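PDB 2R8R: sensor protein from Pseudomonas syringae pv. tomato, which probably acts as a membrane-bound sensor histidine kinase, moving phosphate from ATP to a protein histidine, and is represented here by its N-terminal KdpD domain. Local coordinates for residues G12-G16 against A190-Q194; T20-L24 against V88-E92; Q127-N133 against V144-D150; Q135-I139 against A199-M203. All coordinates share one frame; numbering follows the deposited sequence.

Contact 1: residues G12-G16 against A190-Q194; sequences GAAPG and AFFTQ. With SO4 (sulfate ion), chain C.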
loop_
_atom_site.group_PDB
_atom_site.type_symbol
_atom_site.label_atom_id
_atom_site.label_comp_id
_atom_site.label_asym_id
_atom_site.label_seq_id
_atom_site.Cartn_x
_atom_site.Cartn_y
_atom_site.Cartn_z
ATOM N N GLY A 12 6.319 3.988 3.483
ATOM C CA GLY A 12 5.975 5.126 4.318
ATOM C C GLY A 12 5.926 4.731 5.788
ATOM O O GLY A 12 5.818 3.547 6.096
ATOM N N ALA A 13 5.983 5.736 6.686
ATOM C CA ALA A 13 5.918 5.545 8.149
ATOM C C ALA A 13 4.486 5.278 8.675
ATOM O O ALA A 13 4.303 4.648 9.711
ATOM C CB ALA A 13 6.489 6.778 8.859
ATOM N N ALA A 14 3.480 5.765 7.946
ATOM C CA ALA A 14 2.115 5.788 8.429
ATOM C C ALA A 14 1.185 6.158 7.302
ATOM O O ALA A 14 1.627 6.670 6.263
ATOM C CB ALA A 14 1.939 6.848 9.629
ATOM N N PRO A 15 -0.123 5.919 7.515
ATOM C CA PRO A 15 -1.175 6.458 6.692
ATOM C C PRO A 15 -1.099 8.000 6.635
ATOM O O PRO A 15 -0.884 8.653 7.664
ATOM C CB PRO A 15 -2.452 5.994 7.434
ATOM C CG PRO A 15 -2.068 4.798 8.147
ATOM C CD PRO A 15 -0.668 5.063 8.583
ATOM N N GLY A 16 -1.261 8.545 5.436
ATOM C CA GLY A 16 -1.328 9.971 5.236
ATOM C C GLY A 16 -0.045 10.629 4.795
ATOM O O GLY A 16 -0.028 11.827 4.636
ATOM N N ALA A 190 -4.548 6.350 19.746
ATOM C CA ALA A 190 -3.405 5.660 20.383
ATOM C C ALA A 190 -2.198 5.600 19.439
ATOM O O ALA A 190 -1.054 5.587 19.864
ATOM C CB ALA A 190 -3.816 4.231 20.884
ATOM N N PHE A 191 -2.455 5.621 18.154
ATOM C CA PHE A 191 -1.409 5.467 17.149
ATOM C C PHE A 191 -0.743 6.776 16.745
ATOM O O PHE A 191 0.486 6.899 16.716
ATOM C CB PHE A 191 -2.052 4.855 15.916
ATOM C CG PHE A 191 -1.061 4.408 14.879
ATOM C CD1 PHE A 191 -0.500 3.141 14.944
ATOM C CD2 PHE A 191 -0.702 5.262 13.835
ATOM C CE1 PHE A 191 0.431 2.738 14.008
ATOM C CE2 PHE A 191 0.211 4.861 12.873
ATOM C CZ PHE A 191 0.782 3.589 12.962
ATOM N N PHE A 192 -1.580 7.728 16.367
ATOM C CA PHE A 192 -1.141 9.007 15.832
ATOM C C PHE A 192 -0.864 9.958 16.959
ATOM O O PHE A 192 -1.715 10.778 17.329
ATOM C CB PHE A 192 -2.199 9.618 14.905
ATOM C CG PHE A 192 -2.290 8.940 13.606
ATOM C CD1 PHE A 192 -1.566 9.386 12.530
ATOM C CD2 PHE A 192 -3.098 7.828 13.449
ATOM C CE1 PHE A 192 -1.644 8.740 11.295
ATOM C CE2 PHE A 192 -3.163 7.179 12.209
ATOM C CZ PHE A 192 -2.410 7.652 11.145
ATOM N N THR A 193 0.330 9.803 17.513
ATOM C CA THR A 193 0.924 10.781 18.385
ATOM C C THR A 193 2.273 11.180 17.804
ATOM O O THR A 193 2.817 10.528 16.920
ATOM C CB THR A 193 1.074 10.230 19.841
ATOM O OG1 THR A 193 2.034 9.173 19.845
ATOM C CG2 THR A 193 -0.284 9.731 20.386
ATOM N N GLN A 194 2.785 12.292 18.287
ATOM C CA GLN A 194 4.089 12.829 17.890
ATOM C C GLN A 194 5.179 11.807 18.166
ATOM O O GLN A 194 6.014 11.526 17.326
ATOM C CB GLN A 194 4.326 14.130 18.697
ATOM C CG GLN A 194 5.661 14.834 18.487
ATOM C CD GLN A 194 5.869 15.325 17.063
ATOM O OE1 GLN A 194 4.931 15.757 16.397
ATOM N NE2 GLN A 194 7.109 15.276 16.599
HETATM S S SO4 C . -0.932 7.509 2.056
HETATM O O1 SO4 C . -1.724 6.823 3.040
HETATM O O2 SO4 C . -1.275 8.882 1.873
HETATM O O3 SO4 C . 0.420 7.278 2.574
HETATM O O4 SO4 C . -1.251 6.944 0.737
#
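Ala14 and Pro15 present their side chains to two consecutive phenylalanines, Phe191 and Phe192, and the buried half of this contact is side-chain packing with no hydrogen bond across it. The Phe192 ring comes in obliquely to the proline: CZ lies 4.0 Å from Pro15 CD, while CE1 approaches Pro15 O at 3.7 Å, with that oxygen at the ring edge, near its plane. Ala14 CB sits at the rim of the other ring, 4.2 Å from Phe191 CE2. The two rings also pack on each other, because Phe191 CG points away from its own backbone N (chi1 -170°) and CD2 is carried over one face of Phe192. Toward the solvent the contact gives out. Phe192 centres an inverse gamma turn, after which Thr193 N-caps helix 194-209 and Gln194 is exposed. On the far side of the loop Gly16 N makes a nearly straight bond to sulfate O1 (3.0 Å, 173°), consistent with a Walker A P-loop and the sulfate taking a phosphate place. The loop leads from strand 7-12 to helix 19-32; Leu169 of helix 166-174 covers Ala14, Leu173 of the same helix lies on Phe192, and Leu197 of helix 194-209 touches both.

Contact 2: residues T20-L24 against V88-E92; sequences TYAML and VLVDE. With SO4 (sulfate ion), chain C.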
loop_
_atom_site.group_PDB
_atom_site.type_symbol
_atom_site.label_atom_id
_atom_site.label_comp_id
_atom_site.label_asym_id
_atom_site.label_seq_id
_atom_site.Cartn_x
_atom_site.Cartn_y
_atom_site.Cartn_z
ATOM N N THR A 20 0.267 6.672 -1.843
ATOM C CA THR A 20 -0.593 6.416 -2.997
ATOM C C THR A 20 -0.493 7.492 -4.062
ATOM O O THR A 20 -0.352 7.186 -5.236
ATOM C CB THR A 20 -2.041 6.294 -2.594
ATOM O OG1 THR A 20 -2.157 5.153 -1.768
ATOM C CG2 THR A 20 -2.916 6.085 -3.797
ATOM N N TYR A 21 -0.519 8.750 -3.643
ATOM C CA TYR A 21 -0.320 9.856 -4.558
ATOM C C TYR A 21 1.021 9.719 -5.322
ATOM O O TYR A 21 1.058 9.901 -6.545
ATOM C CB TYR A 21 -0.374 11.178 -3.786
ATOM C CG TYR A 21 -0.354 12.400 -4.687
ATOM C CD1 TYR A 21 -1.538 12.889 -5.212
ATOM C CD2 TYR A 21 0.824 13.072 -4.998
ATOM C CE1 TYR A 21 -1.577 13.986 -6.021
ATOM C CE2 TYR A 21 0.792 14.203 -5.831
ATOM C CZ TYR A 21 -0.430 14.634 -6.338
ATOM O OH TYR A 21 -0.572 15.742 -7.165
ATOM N N ALA A 22 2.104 9.421 -4.602
ATOM C CA ALA A 22 3.419 9.205 -5.211
ATOM C C ALA A 22 3.395 8.069 -6.242
ATOM O O ALA A 22 3.896 8.224 -7.357
ATOM C CB ALA A 22 4.503 8.962 -4.156
HETATM N N MSE A 23 2.776 6.955 -5.877
HETATM C CA MSE A 23 2.584 5.868 -6.794
HETATM C C MSE A 23 1.803 6.266 -8.073
HETATM O O MSE A 23 2.159 5.809 -9.182
HETATM C CB MSE A 23 1.911 4.681 -6.101
HETATM C CG MSE A 23 1.631 3.525 -7.076
HETATM SE SE MSE A 23 0.744 1.975 -6.319
HETATM C CE MSE A 23 -0.963 2.808 -5.803
ATOM N N LEU A 24 0.747 7.080 -7.917
ATOM C CA LEU A 24 -0.083 7.439 -9.041
ATOM C C LEU A 24 0.620 8.422 -9.970
ATOM O O LEU A 24 0.460 8.303 -11.195
ATOM C CB LEU A 24 -1.448 7.969 -8.585
ATOM C CG LEU A 24 -2.386 6.948 -7.898
ATOM C CD1 LEU A 24 -3.712 7.636 -7.595
ATOM C CD2 LEU A 24 -2.603 5.704 -8.747
ATOM N N VAL A 88 1.082 -2.979 -13.257
ATOM C CA VAL A 88 -0.127 -2.981 -12.402
ATOM C C VAL A 88 0.136 -2.219 -11.101
ATOM O O VAL A 88 1.168 -2.401 -10.444
ATOM C CB VAL A 88 -0.698 -4.409 -12.132
ATOM C CG1 VAL A 88 -1.960 -4.351 -11.272
ATOM C CG2 VAL A 88 -1.035 -5.079 -13.442
ATOM N N LEU A 89 -0.799 -1.326 -10.772
ATOM C CA LEU A 89 -0.763 -0.583 -9.520
ATOM C C LEU A 89 -1.591 -1.285 -8.455
ATOM O O LEU A 89 -2.789 -1.593 -8.663
ATOM C CB LEU A 89 -1.288 0.841 -9.718
ATOM C CG LEU A 89 -0.708 1.554 -10.931
ATOM C CD1 LEU A 89 -1.255 2.981 -10.924
ATOM C CD2 LEU A 89 0.813 1.499 -10.926
ATOM N N VAL A 90 -0.930 -1.563 -7.337
ATOM C CA VAL A 90 -1.494 -2.385 -6.237
ATOM C C VAL A 90 -1.183 -1.744 -4.868
ATOM O O VAL A 90 -0.066 -1.874 -4.356
ATOM C CB VAL A 90 -0.938 -3.824 -6.264
ATOM C CG1 VAL A 90 -1.540 -4.687 -5.089
ATOM C CG2 VAL A 90 -1.178 -4.485 -7.645
ATOM N N ASP A 91 -2.158 -1.012 -4.313
ATOM C CA ASP A 91 -2.060 -0.485 -2.952
ATOM C C ASP A 91 -2.007 -1.606 -1.927
ATOM O O ASP A 91 -2.569 -2.671 -2.138
ATOM C CB ASP A 91 -3.217 0.485 -2.638
ATOM C CG ASP A 91 -2.785 1.944 -2.715
ATOM O OD1 ASP A 91 -1.706 2.280 -2.159
ATOM O OD2 ASP A 91 -3.528 2.756 -3.307
ATOM N N GLU A 92 -1.272 -1.377 -0.845
ATOM C CA GLU A 92 -1.341 -2.210 0.346
ATOM C C GLU A 92 -0.773 -3.626 0.235
ATOM O O GLU A 92 -1.510 -4.614 0.232
ATOM C CB GLU A 92 -2.759 -2.176 0.928
ATOM C CG GLU A 92 -3.046 -0.740 1.409
ATOM C CD GLU A 92 -4.440 -0.478 1.976
ATOM O OE1 GLU A 92 -5.212 -1.456 2.238
ATOM O OE2 GLU A 92 -4.735 0.743 2.164
HETATM S S SO4 C . -0.932 7.509 2.056
HETATM O O1 SO4 C . -1.724 6.823 3.040
HETATM O O2 SO4 C . -1.275 8.882 1.873
HETATM O O3 SO4 C . 0.420 7.278 2.574
HETATM O O4 SO4 C . -1.251 6.944 0.737
#
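Helix 20-24 runs antiparallel to strand 88-90, with 178° between the two directions and 10.0 Å between the short axes, and Thr20 and Asp91 face each other at the end nearest the sulfate. Thr20 OG1 lies 2.9 Å from Asp91 OD1, the two side chains crossing at about a right angle; this hydrogen bond is not settled, since the single hydroxyl proton has another acceptor within reach. The backbone of the same threonine is clearer: Thr20 N donates to sulfate O4 over 3.0 Å, at 169°. Lys19 NZ and the amides of Gly16 and Gly18 also bind that anion, the pattern expected of a Walker A P-loop. The hydrophobic strand followed by Asp91 and Glu92 resembles a Walker B motif, whose aspartate in P-loop NTPases commonly meets the Walker A threonine or serine. Asp91 is held from elsewhere too, OD1 by Thr123 OG1 and OD2 by Glu43 N. Below this polar end the packing turns apolar. Met23, a selenomethionine, runs extended past Leu89 in the opposite direction, SE 4.1 Å from Leu89 CB; a bend at chi3 (64°) then brings its CE under the carboxylate, 3.6 Å from Asp91 OD2. From the next residue, Leu24 CD2 meets Leu89 CD1 at 3.7 Å, the two leucines approaching at a slant.

Contact 3: residues Q127-N133 against V144-D150; sequences QHLESLN and VRETLPD. With SO4 (sulfate ion), chain E.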
loop_
_atom_site.group_PDB
_atom_site.type_symbol
_atom_site.label_atom_id
_atom_site.label_comp_id
_atom_site.label_asym_id
_atom_site.label_seq_id
_atom_site.Cartn_x
_atom_site.Cartn_y
_atom_site.Cartn_z
ATOM N N GLN A 127 5.064 -0.455 9.571
ATOM C CA GLN A 127 4.547 -1.255 10.706
ATOM C C GLN A 127 4.230 -2.717 10.387
ATOM O O GLN A 127 4.200 -3.574 11.292
ATOM C CB GLN A 127 3.263 -0.621 11.263
ATOM C CG GLN A 127 2.143 -0.555 10.247
ATOM C CD GLN A 127 0.937 0.223 10.707
ATOM O OE1 GLN A 127 0.085 -0.364 11.374
ATOM N NE2 GLN A 127 0.827 1.546 10.331
ATOM N N HIS A 128 3.971 -2.988 9.104
ATOM C CA HIS A 128 3.571 -4.307 8.642
ATOM C C HIS A 128 4.699 -5.291 8.529
ATOM O O HIS A 128 4.467 -6.486 8.521
ATOM C CB HIS A 128 2.821 -4.200 7.316
ATOM C CG HIS A 128 1.577 -3.382 7.414
ATOM N ND1 HIS A 128 0.419 -3.849 8.007
ATOM C CD2 HIS A 128 1.326 -2.107 7.040
ATOM C CE1 HIS A 128 -0.499 -2.905 7.965
ATOM N NE2 HIS A 128 0.026 -1.837 7.383
ATOM N N LEU A 129 5.928 -4.819 8.486
ATOM C CA LEU A 129 7.057 -5.734 8.423
ATOM C C LEU A 129 7.114 -6.667 9.643
ATOM O O LEU A 129 7.092 -6.190 10.778
ATOM C CB LEU A 129 8.361 -4.955 8.298
ATOM C CG LEU A 129 8.516 -4.276 6.934
ATOM C CD1 LEU A 129 9.780 -3.428 6.923
ATOM C CD2 LEU A 129 8.536 -5.339 5.808
ATOM N N GLU A 130 7.229 -7.979 9.385
ATOM C CA GLU A 130 7.286 -9.000 10.447
ATOM C C GLU A 130 8.291 -8.713 11.570
ATOM O O GLU A 130 7.937 -8.735 12.748
ATOM C CB GLU A 130 7.594 -10.379 9.848
ATOM C CG GLU A 130 6.382 -11.262 9.676
ATOM C CD GLU A 130 6.679 -12.527 8.871
ATOM O OE1 GLU A 130 7.859 -12.930 8.728
ATOM O OE2 GLU A 130 5.710 -13.112 8.362
ATOM N N SER A 131 9.538 -8.435 11.179
ATOM C CA SER A 131 10.627 -8.115 12.114
ATOM C C SER A 131 10.323 -6.976 13.092
ATOM O O SER A 131 10.928 -6.907 14.159
ATOM C CB SER A 131 11.872 -7.737 11.326
ATOM O OG SER A 131 11.613 -6.587 10.531
ATOM N N LEU A 132 9.392 -6.094 12.715
ATOM C CA LEU A 132 9.037 -4.880 13.468
ATOM C C LEU A 132 7.695 -4.989 14.243
ATOM O O LEU A 132 7.292 -4.015 14.884
ATOM C CB LEU A 132 8.964 -3.683 12.476
ATOM C CG LEU A 132 10.271 -3.253 11.772
ATOM C CD1 LEU A 132 10.086 -2.043 10.827
ATOM C CD2 LEU A 132 11.385 -2.956 12.816
ATOM N N ASN A 133 7.006 -6.139 14.183
ATOM C CA ASN A 133 5.630 -6.267 14.755
ATOM C C ASN A 133 5.574 -5.920 16.254
ATOM O O ASN A 133 4.734 -5.118 16.679
ATOM C CB ASN A 133 5.060 -7.692 14.534
ATOM C CG ASN A 133 3.528 -7.785 14.761
ATOM O OD1 ASN A 133 3.050 -8.247 15.825
ATOM N ND2 ASN A 133 2.758 -7.378 13.752
ATOM N N VAL A 144 -0.489 -5.181 15.210
ATOM C CA VAL A 144 -0.477 -5.214 13.739
ATOM C C VAL A 144 -0.867 -6.606 13.271
ATOM O O VAL A 144 -0.091 -7.545 13.398
ATOM C CB VAL A 144 0.878 -4.773 13.146
ATOM C CG1 VAL A 144 0.803 -4.717 11.581
ATOM C CG2 VAL A 144 1.276 -3.420 13.743
ATOM N N ARG A 145 -2.074 -6.726 12.730
ATOM C CA ARG A 145 -2.620 -8.010 12.313
ATOM C C ARG A 145 -2.286 -8.432 10.869
ATOM O O ARG A 145 -2.212 -9.621 10.591
ATOM C CB ARG A 145 -4.139 -8.005 12.483
ATOM C CG ARG A 145 -4.560 -7.964 13.930
ATOM C CD ARG A 145 -6.021 -7.622 14.074
ATOM N NE ARG A 145 -6.285 -7.166 15.428
ATOM C CZ ARG A 145 -6.392 -7.955 16.485
ATOM N NH1 ARG A 145 -6.274 -9.262 16.376
ATOM N NH2 ARG A 145 -6.623 -7.420 17.665
ATOM N N GLU A 146 -2.145 -7.472 9.956
ATOM C CA GLU A 146 -1.719 -7.774 8.580
ATOM C C GLU A 146 -0.196 -7.559 8.537
ATOM O O GLU A 146 0.282 -6.432 8.646
ATOM C CB GLU A 146 -2.451 -6.875 7.565
ATOM C CG GLU A 146 -3.967 -7.146 7.403
ATOM C CD GLU A 146 -4.613 -6.290 6.320
ATOM O OE1 GLU A 146 -4.322 -5.057 6.322
ATOM O OE2 GLU A 146 -5.409 -6.810 5.475
ATOM N N THR A 147 0.560 -8.638 8.417
ATOM C CA THR A 147 2.010 -8.556 8.354
ATOM C C THR A 147 2.550 -8.990 6.972
ATOM O O THR A 147 1.850 -9.618 6.163
ATOM C CB THR A 147 2.686 -9.440 9.409
ATOM O OG1 THR A 147 2.294 -10.793 9.177
ATOM C CG2 THR A 147 2.334 -9.017 10.853
ATOM N N LEU A 148 3.806 -8.617 6.737
ATOM C CA LEU A 148 4.535 -8.845 5.471
ATOM C C LEU A 148 5.913 -9.448 5.800
ATOM O O LEU A 148 6.626 -8.937 6.655
ATOM C CB LEU A 148 4.705 -7.511 4.711
ATOM C CG LEU A 148 5.406 -7.580 3.362
ATOM C CD1 LEU A 148 4.441 -8.249 2.330
ATOM C CD2 LEU A 148 5.952 -6.201 2.903
ATOM N N PRO A 149 6.268 -10.571 5.169
ATOM C CA PRO A 149 7.626 -11.053 5.426
ATOM C C PRO A 149 8.621 -10.051 4.894
ATOM O O PRO A 149 8.429 -9.485 3.787
ATOM C CB PRO A 149 7.697 -12.396 4.667
ATOM C CG PRO A 149 6.285 -12.809 4.484
ATOM C CD PRO A 149 5.535 -11.488 4.286
ATOM N N ASP A 150 9.652 -9.798 5.689
ATOM C CA ASP A 150 10.649 -8.802 5.322
ATOM C C ASP A 150 11.251 -9.067 3.931
ATOM O O ASP A 150 11.492 -8.135 3.172
ATOM C CB ASP A 150 11.735 -8.743 6.378
ATOM C CG ASP A 150 11.210 -8.265 7.717
ATOM O OD1 ASP A 150 10.184 -8.810 8.166
ATOM O OD2 ASP A 150 11.825 -7.349 8.314
HETATM S S SO4 E . -5.830 -4.317 19.144
HETATM O O1 SO4 E . -7.156 -3.880 19.548
HETATM O O2 SO4 E . -4.780 -3.427 19.605
HETATM O O3 SO4 E . -5.511 -5.634 19.736
HETATM O O4 SO4 E . -5.875 -4.304 17.688
HETATM O O HOH W 1 3.664 -12.113 7.102
HETATM O O HOH W 2 0.714 -7.464 16.707
#
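A single beta bridge between Leu129 and Leu148 pins together the two loops that flank helix 133-140, with the chains running the same way. Leu148 N donates to His128 O, and Glu130 N to Leu148 O. Side chains extend the bridge at both ends. His128 ND1 donates to Glu146 O over 2.7 Å, the oxygen lying at the ring edge in its plane, a placement that restrains the turning of the imidazole. Farther on, Asn133 ND2 reaches Val144 O (2.9 Å), again within the amide plane, while a water accepts weakly from Val144 N and donates to Asn133 OD1. At the other end Asp150 OD1 uses its syn lone pair to take Ser131 N at 3.1 Å and 171°; the modelled 2.4 Å from Ser131 OG to Asp150 OD2 is too short to be trusted in detail. Another water links Glu130 OE2 with Thr147 OG1. Underneath, Leu129 CD2 and Leu148 CD2 lie side by side, 4.0 Å apart. With so little regular sheet, the histidine, asparagine and aspartate side chains supply main-chain groups with partners that the single bridge does not give, and the N-H on Asp150 and the water on Glu130 would probably offset the mutual repulsion of these two acids.

Contact 4: residues Q135-I139 against A199-M203; sequences QVRGI and ALREM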
loop_
_atom_site.group_PDB
_atom_site.type_symbol
_atom_site.label_atom_id
_atom_site.label_comp_id
_atom_site.label_asym_id
_atom_site.label_seq_id
_atom_site.Cartn_x
_atom_site.Cartn_y
_atom_site.Cartn_z
ATOM N N GLN A 135 8.124 -4.425 18.104
ATOM C CA GLN A 135 8.544 -3.037 18.311
ATOM C C GLN A 135 7.357 -2.089 18.122
ATOM O O GLN A 135 7.097 -1.258 18.983
ATOM C CB GLN A 135 9.708 -2.679 17.386
ATOM C CG GLN A 135 10.436 -1.385 17.758
ATOM C CD GLN A 135 11.596 -1.083 16.808
ATOM O OE1 GLN A 135 11.903 -1.882 15.923
ATOM N NE2 GLN A 135 12.240 0.069 16.990
ATOM N N VAL A 136 6.615 -2.236 17.024
ATOM C CA VAL A 136 5.433 -1.396 16.791
ATOM C C VAL A 136 4.362 -1.529 17.891
ATOM O O VAL A 136 3.830 -0.517 18.361
ATOM C CB VAL A 136 4.803 -1.635 15.388
ATOM C CG1 VAL A 136 3.496 -0.794 15.197
ATOM C CG2 VAL A 136 5.802 -1.315 14.297
ATOM N N ARG A 137 4.051 -2.757 18.301
ATOM C CA ARG A 137 3.065 -2.998 19.362
ATOM C C ARG A 137 3.537 -2.413 20.709
ATOM O O ARG A 137 2.740 -1.855 21.448
ATOM C CB ARG A 137 2.781 -4.501 19.493
ATOM C CG ARG A 137 1.685 -4.903 20.513
ATOM C CD ARG A 137 1.331 -6.411 20.344
ATOM N NE ARG A 137 0.633 -6.998 21.484
ATOM C CZ ARG A 137 0.411 -8.310 21.646
ATOM N NH1 ARG A 137 0.836 -9.195 20.744
ATOM N NH2 ARG A 137 -0.236 -8.746 22.721
ATOM N N GLY A 138 4.835 -2.537 20.987
ATOM C CA GLY A 138 5.444 -1.999 22.189
ATOM C C GLY A 138 5.391 -0.486 22.258
ATOM O O GLY A 138 5.323 0.087 23.330
ATOM N N ILE A 139 5.420 0.160 21.101
ATOM C CA ILE A 139 5.436 1.602 21.021
ATOM C C ILE A 139 3.999 2.101 21.036
ATOM O O ILE A 139 3.647 2.897 21.882
ATOM C CB ILE A 139 6.204 2.058 19.747
ATOM C CG1 ILE A 139 7.705 2.027 20.025
ATOM C CG2 ILE A 139 5.783 3.474 19.261
ATOM C CD1 ILE A 139 8.519 2.152 18.739
ATOM N N ALA A 199 8.882 7.722 15.971
ATOM C CA ALA A 199 9.444 6.388 16.080
ATOM C C ALA A 199 9.272 5.620 14.762
ATOM O O ALA A 199 10.195 5.022 14.276
ATOM C CB ALA A 199 8.767 5.628 17.271
ATOM N N LEU A 200 8.084 5.656 14.181
ATOM C CA LEU A 200 7.788 4.953 12.924
ATOM C C LEU A 200 8.533 5.541 11.714
ATOM O O LEU A 200 8.963 4.807 10.831
ATOM C CB LEU A 200 6.288 4.960 12.661
ATOM C CG LEU A 200 5.479 4.084 13.614
ATOM C CD1 LEU A 200 4.013 4.581 13.665
ATOM C CD2 LEU A 200 5.574 2.618 13.199
ATOM N N ARG A 201 8.693 6.863 11.697
ATOM C CA ARG A 201 9.466 7.537 10.670
ATOM C C ARG A 201 10.924 7.081 10.674
ATOM O O ARG A 201 11.503 6.867 9.637
ATOM C CB ARG A 201 9.393 9.045 10.859
ATOM C CG ARG A 201 10.258 9.842 9.872
ATOM C CD ARG A 201 10.180 11.290 10.156
ATOM N NE ARG A 201 10.636 12.103 9.032
ATOM C CZ ARG A 201 10.800 13.424 9.082
ATOM N NH1 ARG A 201 10.543 14.122 10.191
ATOM N NH2 ARG A 201 11.176 14.061 8.001
ATOM N N GLU A 202 11.508 6.943 11.860
ATOM C CA GLU A 202 12.848 6.401 12.010
ATOM C C GLU A 202 12.920 4.953 11.543
ATOM O O GLU A 202 13.878 4.563 10.905
ATOM C CB GLU A 202 13.282 6.540 13.462
ATOM C CG GLU A 202 14.585 5.829 13.827
ATOM C CD GLU A 202 14.969 6.059 15.283
ATOM O OE1 GLU A 202 15.872 6.874 15.546
ATOM O OE2 GLU A 202 14.334 5.462 16.177
HETATM N N MSE A 203 11.905 4.158 11.846
HETATM C CA MSE A 203 11.831 2.785 11.341
HETATM C C MSE A 203 11.802 2.720 9.819
HETATM O O MSE A 203 12.512 1.931 9.215
HETATM C CB MSE A 203 10.586 2.058 11.896
HETATM C CG MSE A 203 10.775 1.572 13.326
HETATM SE SE MSE A 203 9.249 0.627 14.054
HETATM C CE MSE A 203 8.773 1.798 15.524
#
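Met203, a selenomethionine, is the chief bump of this helix pair: it reaches out of helix 194-209 into a shallow hollow formed on helix 133-140 by Gln135, Val136 and Ile139. Its selenium rests between two walls, with SE 4.0 Å from Gln135 CD and 4.0 Å from Val136 CG2. The glutamine is stretched out, CG turned away from its backbone N (chi1 -166°), and comes from the opposite direction so that its amide lies along the outer rim of the hollow. The methyl beyond the selenium meets Ile139 tip to tip; the modelled 3.2 Å between Ile139 CD1 and Met203 CE is tighter than usual van der Waals contact, and the exact place of that methyl is doubtful. In return Ile139 supplies a bump of its own, settling CD1 at 3.8 Å from Ala199 CB, where the small side chain makes a dip in the facing helix. On the inner side Val136 CG2 touches Leu200 CD2 at 4.1 Å, the two branches crossing at about a right angle. The short axes are 11.5 Å apart and nearly antiparallel, at 166°. Toward the interior, Val136 packs on Gln127 and Val144, and Leu200 and Met203 lie on Val126 just beyond strand 119-125; on another side of helix 194-209, Arg201 makes a salt bridge to Asp163 after strand 158-161.

Overall arrangement
Contacts 1 and 2 are buried and share one sulfate: residues 12-16 and 20-24 hold it from the loop and from the start of the helix that follows. Their chemistry differs, one aromatic and apolar away from the anion, the other joining a polar pair to aliphatic packing beside the sheet. Contacts 3 and 4 are only partly buried and involve the same helix, 133-140: contact 3 ties the chain at its two ends, mostly by hydrogen bonds, while contact 4 packs its side with none across it. They meet where Val144 CG2 packs on Val136 CG1. Contact 4 also joins contact 1, through Leu200 against Phe191, whereas contact 2 stays about 15 Å from contact 4 at the nearest atoms.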